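Local coordinates for epidermal growth factor receptor pathway substrate 8-like protein 1 (Mus musculus, PDB 2CY4) that probably serves as an adaptor of the EPS8 family, here through a phosphotyrosine-binding domain expected to recognise peptide motifs of partner proteins, at residues A[11-16]-A[110-115]; A[81-86]-A[94-99]. All coordinates share one frame; numbering follows the deposited sequence.

Contact 1: residues A[11-16]-A[110-115]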
loop_
_atom_site.group_PDB
_atom_site.type_symbol
_atom_site.label_atom_id
_atom_site.label_comp_id
_atom_site.label_asym_id
_atom_site.label_seq_id
_atom_site.Cartn_x
_atom_site.Cartn_y
_atom_site.Cartn_z
ATOM N N TYR A 11 -4.624 7.706 -18.380
ATOM C CA TYR A 11 -5.845 7.040 -18.768
ATOM C C TYR A 11 -6.822 7.048 -17.619
ATOM O O TYR A 11 -6.423 6.964 -16.420
ATOM C CB TYR A 11 -5.561 5.565 -19.051
ATOM C CG TYR A 11 -4.483 5.338 -20.068
ATOM C CD1 TYR A 11 -3.141 5.262 -19.677
ATOM C CD2 TYR A 11 -4.796 5.186 -21.434
ATOM C CE1 TYR A 11 -2.113 5.029 -20.607
ATOM C CE2 TYR A 11 -3.769 4.964 -22.388
ATOM C CZ TYR A 11 -2.441 4.886 -21.954
ATOM O OH TYR A 11 -1.452 4.699 -22.886
ATOM N N HIS A 12 -8.096 7.124 -17.969
ATOM C CA HIS A 12 -9.151 6.968 -16.975
ATOM C C HIS A 12 -9.428 5.460 -16.866
ATOM O O HIS A 12 -9.738 4.785 -17.856
ATOM C CB HIS A 12 -10.432 7.667 -17.404
ATOM C CG HIS A 12 -10.441 9.106 -17.065
ATOM N ND1 HIS A 12 -10.995 9.571 -15.903
ATOM C CD2 HIS A 12 -9.914 10.178 -17.709
ATOM C CE1 HIS A 12 -10.809 10.886 -15.831
ATOM N NE2 HIS A 12 -10.156 11.272 -16.910
ATOM N N VAL A 13 -9.309 4.918 -15.664
ATOM C CA VAL A 13 -9.594 3.507 -15.482
ATOM C C VAL A 13 -10.487 3.378 -14.279
ATOM O O VAL A 13 -10.683 4.348 -13.546
ATOM C CB VAL A 13 -8.311 2.702 -15.163
ATOM C CG1 VAL A 13 -7.273 2.886 -16.276
ATOM C CG2 VAL A 13 -7.701 3.217 -13.886
ATOM N N ASN A 14 -11.024 2.167 -14.072
ATOM C CA ASN A 14 -11.784 1.899 -12.863
ATOM C C ASN A 14 -10.932 0.934 -12.056
ATOM O O ASN A 14 -10.732 -0.188 -12.502
ATOM C CB ASN A 14 -13.065 1.125 -13.114
ATOM C CG ASN A 14 -14.248 2.042 -13.508
ATOM O OD1 ASN A 14 -14.231 3.230 -13.277
ATOM N ND2 ASN A 14 -15.263 1.455 -14.058
ATOM N N HIS A 15 -10.487 1.343 -10.864
ATOM C CA HIS A 15 -9.744 0.429 -9.992
ATOM C C HIS A 15 -10.768 -0.548 -9.402
ATOM O O HIS A 15 -11.773 -0.116 -8.877
ATOM C CB HIS A 15 -9.061 1.243 -8.864
ATOM C CG HIS A 15 -8.453 0.378 -7.786
ATOM N ND1 HIS A 15 -9.188 -0.126 -6.728
ATOM C CD2 HIS A 15 -7.189 -0.110 -7.655
ATOM C CE1 HIS A 15 -8.397 -0.902 -5.973
ATOM N NE2 HIS A 15 -7.190 -0.909 -6.506
ATOM N N LEU A 16 -10.555 -1.875 -9.505
ATOM C CA LEU A 16 -11.471 -2.858 -8.901
ATOM C C LEU A 16 -10.964 -3.366 -7.526
ATOM O O LEU A 16 -11.723 -3.417 -6.554
ATOM C CB LEU A 16 -11.647 -4.090 -9.818
ATOM C CG LEU A 16 -12.274 -3.705 -11.164
ATOM C CD1 LEU A 16 -12.413 -5.015 -11.987
ATOM C CD2 LEU A 16 -13.709 -3.110 -10.917
ATOM N N HIS A 110 -3.038 -5.703 -8.590
ATOM C CA HIS A 110 -4.068 -4.664 -8.781
ATOM C C HIS A 110 -4.848 -4.992 -10.028
ATOM O O HIS A 110 -4.244 -5.334 -11.035
ATOM C CB HIS A 110 -3.499 -3.277 -9.052
ATOM C CG HIS A 110 -2.495 -2.778 -8.058
ATOM N ND1 HIS A 110 -2.864 -2.231 -6.839
ATOM C CD2 HIS A 110 -1.151 -2.789 -8.064
ATOM C CE1 HIS A 110 -1.787 -1.945 -6.142
ATOM N NE2 HIS A 110 -0.722 -2.275 -6.850
ATOM N N PHE A 111 -6.173 -4.966 -9.955
ATOM C CA PHE A 111 -6.991 -5.107 -11.169
ATOM C C PHE A 111 -7.733 -3.812 -11.475
ATOM O O PHE A 111 -8.361 -3.208 -10.581
ATOM C CB PHE A 111 -8.019 -6.208 -11.027
ATOM C CG PHE A 111 -7.444 -7.592 -11.173
ATOM C CD1 PHE A 111 -7.153 -8.074 -12.461
ATOM C CD2 PHE A 111 -7.324 -8.458 -10.076
ATOM C CE1 PHE A 111 -6.787 -9.426 -12.705
ATOM C CE2 PHE A 111 -6.958 -9.816 -10.285
ATOM C CZ PHE A 111 -6.705 -10.308 -11.599
ATOM N N PHE A 112 -7.660 -3.386 -12.742
ATOM C CA PHE A 112 -8.383 -2.191 -13.196
ATOM C C PHE A 112 -9.223 -2.526 -14.470
ATOM O O PHE A 112 -8.915 -3.462 -15.211
ATOM C CB PHE A 112 -7.451 -1.078 -13.613
ATOM C CG PHE A 112 -6.418 -0.711 -12.618
ATOM C CD1 PHE A 112 -5.207 -1.415 -12.597
ATOM C CD2 PHE A 112 -6.632 0.374 -11.716
ATOM C CE1 PHE A 112 -4.221 -1.039 -11.693
ATOM C CE2 PHE A 112 -5.648 0.755 -10.801
ATOM C CZ PHE A 112 -4.436 0.045 -10.793
ATOM N N GLN A 113 -10.344 -1.817 -14.684
ATOM C CA GLN A 113 -11.075 -2.012 -15.948
ATOM C C GLN A 113 -10.397 -0.926 -16.826
ATOM O O GLN A 113 -10.154 0.179 -16.343
ATOM C CB GLN A 113 -12.547 -1.653 -15.763
ATOM C CG GLN A 113 -13.275 -2.647 -14.842
ATOM C CD GLN A 113 -14.744 -2.290 -14.706
ATOM O OE1 GLN A 113 -15.630 -3.072 -15.065
ATOM N NE2 GLN A 113 -15.010 -1.112 -14.213
ATOM N N GLY A 114 -10.064 -1.259 -18.077
ATOM C CA GLY A 114 -9.390 -0.343 -19.022
ATOM C C GLY A 114 -10.363 0.635 -19.715
ATOM O O GLY A 114 -9.943 1.563 -20.398
ATOM N N LEU A 115 -11.646 0.387 -19.587
ATOM C CA LEU A 115 -12.661 1.281 -20.187
ATOM C C LEU A 115 -12.519 1.436 -21.729
ATOM O O LEU A 115 -12.071 0.508 -22.410
ATOM C CB LEU A 115 -12.579 2.623 -19.441
ATOM C CG LEU A 115 -13.324 2.753 -18.078
ATOM C CD1 LEU A 115 -13.762 1.449 -17.445
ATOM C CD2 LEU A 115 -12.666 3.637 -17.133
HETATM O O HOH W 1 -9.003 4.183 -20.395
#
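His15 and Phe112 face each other as a non-hydrogen-bonded antiparallel pair, and their rings form an offset edge-to-face stack. The imidazole presents its edge, with Phe112 CE2 lying near the imidazole plane 3.6 Å from His15 CD2. The ring planes are turned by 77°, with centroids 5.5 Å apart. Two different first torsions set up the stack: His15 CG is anti to the backbone N (chi1 171°), whereas Phe112 CG lies anti to the carbonyl carbon (chi1 -52°), which brings Phe112 CD2 beside His15 CA at 3.6 Å. Phe112 CD2 also meets Val13 CG2 obliquely at 3.7 Å.

On the face of Asn14 and Gln113 their side chains cross with amide planes nearly coplanar. Leu16 points toward 110-115, where the extended Gln113 chain lays Gln113 CG against Leu16 CD1 at 3.8 Å, the side chains roughly perpendicular. Backbone bonds fix the register: Asn14 N reaches Gln113 O at 3.1 Å, on a lone pair in the carbonyl plane, Gln113 N returns to Asn14 O at 2.8 Å, and Leu16 N meets Phe111 O. A water donates to both His12 O and Gly114 O, bridging the two segments just past the last beta pair. Leu115 points toward 11-16 and its CD2 lies near Val13 CA at 3.5 Å, though an unusual second torsion makes this closeness doubtful.

The polar end of His15 is held by Thr18, whose OG1 bonds to NE2 and also to His110 ND1. The contact pairs the first and last strands of the antiparallel sheet of a PH-like phosphotyrosine-binding domain. Strand 49-55 flanks 11-16 on its far edge, with Met51 touching Val13 and His15; Ile122 of helix 119-133 covers Val13, and Leu94 of strand 94-99 packs against Leu16, Phe111 and Gln113.

Contact 2: residues A[81-86]-A[94-99]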
loop_
_atom_site.group_PDB
_atom_site.type_symbol
_atom_site.label_atom_id
_atom_site.label_comp_id
_atom_site.label_asym_id
_atom_site.label_seq_id
_atom_site.Cartn_x
_atom_site.Cartn_y
_atom_site.Cartn_z
ATOM N N ARG A 81 5.059 -6.988 -13.146
ATOM C CA ARG A 81 4.531 -7.356 -14.443
ATOM C C ARG A 81 3.249 -6.584 -14.689
ATOM O O ARG A 81 2.652 -6.085 -13.748
ATOM C CB ARG A 81 4.201 -8.854 -14.484
ATOM C CG ARG A 81 3.000 -9.291 -13.608
ATOM C CD ARG A 81 2.885 -10.818 -13.634
ATOM N NE ARG A 81 2.329 -11.295 -14.900
ATOM C CZ ARG A 81 2.232 -12.556 -15.280
ATOM N NH1 ARG A 81 2.653 -13.533 -14.471
ATOM N NH2 ARG A 81 1.736 -12.852 -16.494
ATOM N N CYS A 82 2.779 -6.586 -15.932
ATOM C CA CYS A 82 1.571 -5.852 -16.341
ATOM C C CYS A 82 0.960 -6.669 -17.487
ATOM O O CYS A 82 1.674 -6.983 -18.463
ATOM C CB CYS A 82 1.974 -4.427 -16.797
ATOM S SG CYS A 82 0.468 -3.505 -17.229
ATOM N N ASP A 83 -0.332 -7.025 -17.399
ATOM C CA ASP A 83 -0.954 -7.833 -18.426
ATOM C C ASP A 83 -2.368 -7.387 -18.640
ATOM O O ASP A 83 -2.989 -6.807 -17.772
ATOM C CB ASP A 83 -1.036 -9.312 -17.994
ATOM C CG ASP A 83 0.297 -9.861 -17.510
ATOM O OD1 ASP A 83 0.738 -9.550 -16.376
ATOM O OD2 ASP A 83 0.911 -10.588 -18.284
ATOM N N ALA A 84 -2.876 -7.748 -19.796
ATOM C CA ALA A 84 -4.272 -7.521 -20.173
ATOM C C ALA A 84 -4.825 -8.982 -19.995
ATOM O O ALA A 84 -4.402 -9.946 -20.616
ATOM C CB ALA A 84 -4.358 -6.950 -21.659
ATOM N N VAL A 85 -5.811 -9.137 -19.131
ATOM C CA VAL A 85 -6.251 -10.456 -18.782
ATOM C C VAL A 85 -7.741 -10.531 -18.939
ATOM O O VAL A 85 -8.501 -9.650 -18.482
ATOM C CB VAL A 85 -5.933 -10.733 -17.213
ATOM C CG1 VAL A 85 -6.648 -11.997 -16.714
ATOM C CG2 VAL A 85 -4.419 -10.865 -16.925
HETATM N N MSE A 86 -8.198 -11.619 -19.530
HETATM C CA MSE A 86 -9.630 -11.751 -19.556
HETATM C C MSE A 86 -10.088 -12.954 -18.745
HETATM O O MSE A 86 -9.934 -14.077 -19.180
HETATM C CB MSE A 86 -10.165 -11.850 -20.952
HETATM C CG MSE A 86 -11.621 -11.424 -20.908
HETATM SE SE MSE A 86 -12.353 -11.320 -22.516
HETATM C CE MSE A 86 -10.882 -10.525 -23.558
ATOM N N LEU A 94 -9.138 -7.072 -18.414
ATOM C CA LEU A 94 -8.825 -6.322 -17.229
ATOM C C LEU A 94 -7.367 -6.011 -17.271
ATOM O O LEU A 94 -6.602 -6.750 -17.870
ATOM C CB LEU A 94 -9.151 -7.142 -15.957
ATOM C CG LEU A 94 -10.641 -7.425 -15.659
ATOM C CD1 LEU A 94 -10.677 -8.245 -14.341
ATOM C CD2 LEU A 94 -11.545 -6.080 -15.511
ATOM N N LEU A 95 -6.981 -4.862 -16.718
ATOM C CA LEU A 95 -5.552 -4.568 -16.663
ATOM C C LEU A 95 -5.028 -5.167 -15.312
ATOM O O LEU A 95 -5.567 -4.823 -14.239
ATOM C CB LEU A 95 -5.304 -3.053 -16.675
ATOM C CG LEU A 95 -3.806 -2.687 -16.503
ATOM C CD1 LEU A 95 -3.090 -2.996 -17.790
ATOM C CD2 LEU A 95 -3.590 -1.228 -16.241
ATOM N N LEU A 96 -4.029 -6.053 -15.355
ATOM C CA LEU A 96 -3.447 -6.645 -14.142
ATOM C C LEU A 96 -2.056 -5.990 -13.949
ATOM O O LEU A 96 -1.281 -5.862 -14.867
ATOM C CB LEU A 96 -3.318 -8.177 -14.292
ATOM C CG LEU A 96 -2.287 -8.806 -13.326
ATOM C CD1 LEU A 96 -2.807 -8.814 -11.935
ATOM C CD2 LEU A 96 -2.121 -10.262 -13.663
ATOM N N LEU A 97 -1.778 -5.511 -12.769
ATOM C CA LEU A 97 -0.493 -4.867 -12.484
ATOM C C LEU A 97 -0.025 -5.558 -11.199
ATOM O O LEU A 97 -0.778 -5.660 -10.205
ATOM C CB LEU A 97 -0.737 -3.380 -12.173
ATOM C CG LEU A 97 -0.054 -2.307 -13.001
ATOM C CD1 LEU A 97 -0.217 -0.996 -12.163
ATOM C CD2 LEU A 97 1.496 -2.646 -13.207
ATOM N N VAL A 98 1.201 -6.021 -11.220
ATOM C CA VAL A 98 1.758 -6.625 -10.048
ATOM C C VAL A 98 2.934 -5.702 -9.660
ATOM O O VAL A 98 3.840 -5.425 -10.479
ATOM C CB VAL A 98 2.294 -8.059 -10.299
ATOM C CG1 VAL A 98 2.910 -8.575 -8.952
ATOM C CG2 VAL A 98 1.162 -8.995 -10.603
ATOM N N CYS A 99 2.986 -5.316 -8.392
ATOM C CA CYS A 99 4.038 -4.394 -7.918
ATOM C C CYS A 99 4.600 -4.841 -6.565
ATOM O O CYS A 99 4.022 -5.668 -5.854
ATOM C CB CYS A 99 3.476 -2.986 -7.663
ATOM S SG CYS A 99 2.594 -2.275 -9.015
#
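Arg81 lays the aliphatic part of its side chain obliquely across Val98, CG coming within 3.5 Å of Val98 CG2. Its first torsion sets CG between the backbone N and the carbonyl carbon (chi1 69°), and a bend at chi3 carries the guanidinium along its own strand to Asp83. That salt bridge is side-on and uses two nitrogens: Arg81 NE meets Asp83 OD1 at 2.8 Å on the syn side, though tilted well out of the carboxylate plane, and Arg81 NH2 reaches Asp83 OD2 at 3.0 Å, nearly straight at 177° and in the guanidinium plane but from above the carboxylate. Asp83 in turn lies alongside Leu96, pointing the same way, with OD1 4.0 Å from Leu96 CD2. Replacing Asp83 by an alanine would probably leave the guanidinium of Arg81 without its carboxylate mate and free to turn, and bare the flank of Leu96.

Val85 completes this row, its CG2 crossing Leu96 CB obliquely at 3.9 Å. On the face of Cys82, Ala84, Leu95 and Leu97 the closest side-chain touch is made by the thiol: Cys82 SG, anti to the backbone N, meets Leu95 CD1 at 3.6 Å, while Cys82 CB lies against Leu97 CD2. Six backbone bonds hold the hairpin in register; Leu96 N to Asp83 O is 2.7 Å and almost linear, whereas Arg81 N to Val98 O, at 3.3 Å, is weak.

The two faces are covered by different helices. Val30 and Ser34 of helix 30-42 meet Val85, and Val30 also touches Arg81; Ile126 of helix 119-133 lies on Cys82, and Ile122 on Leu95. Strand 108-113 continues the sheet beyond 94-99, while 79-85 forms its edge within this chain.

From the N terminus, strand 9-20 comes first, and its segment 11-16 waits for 110-115, nearly a hundred residues later; contact 1 thus closes a long loop that takes in helix 30-42 and the strands from 49-55 to 94-99. Contact 2 is nested inside it, a local hairpin with only seven residues between 81-86 and 94-99. The two do not cross but share a sheet, because strand 94-99 lies beside 108-113: His110 N reaches Leu97 O, and Leu95 N reaches Phe112 O, both at 2.8 Å and probably hydrogen-bonded. Together they join the first strand to the edge hairpin, with the C-terminal helix 119-133 touching both contacts, as in PH-superfamily phosphotyrosine-binding domains.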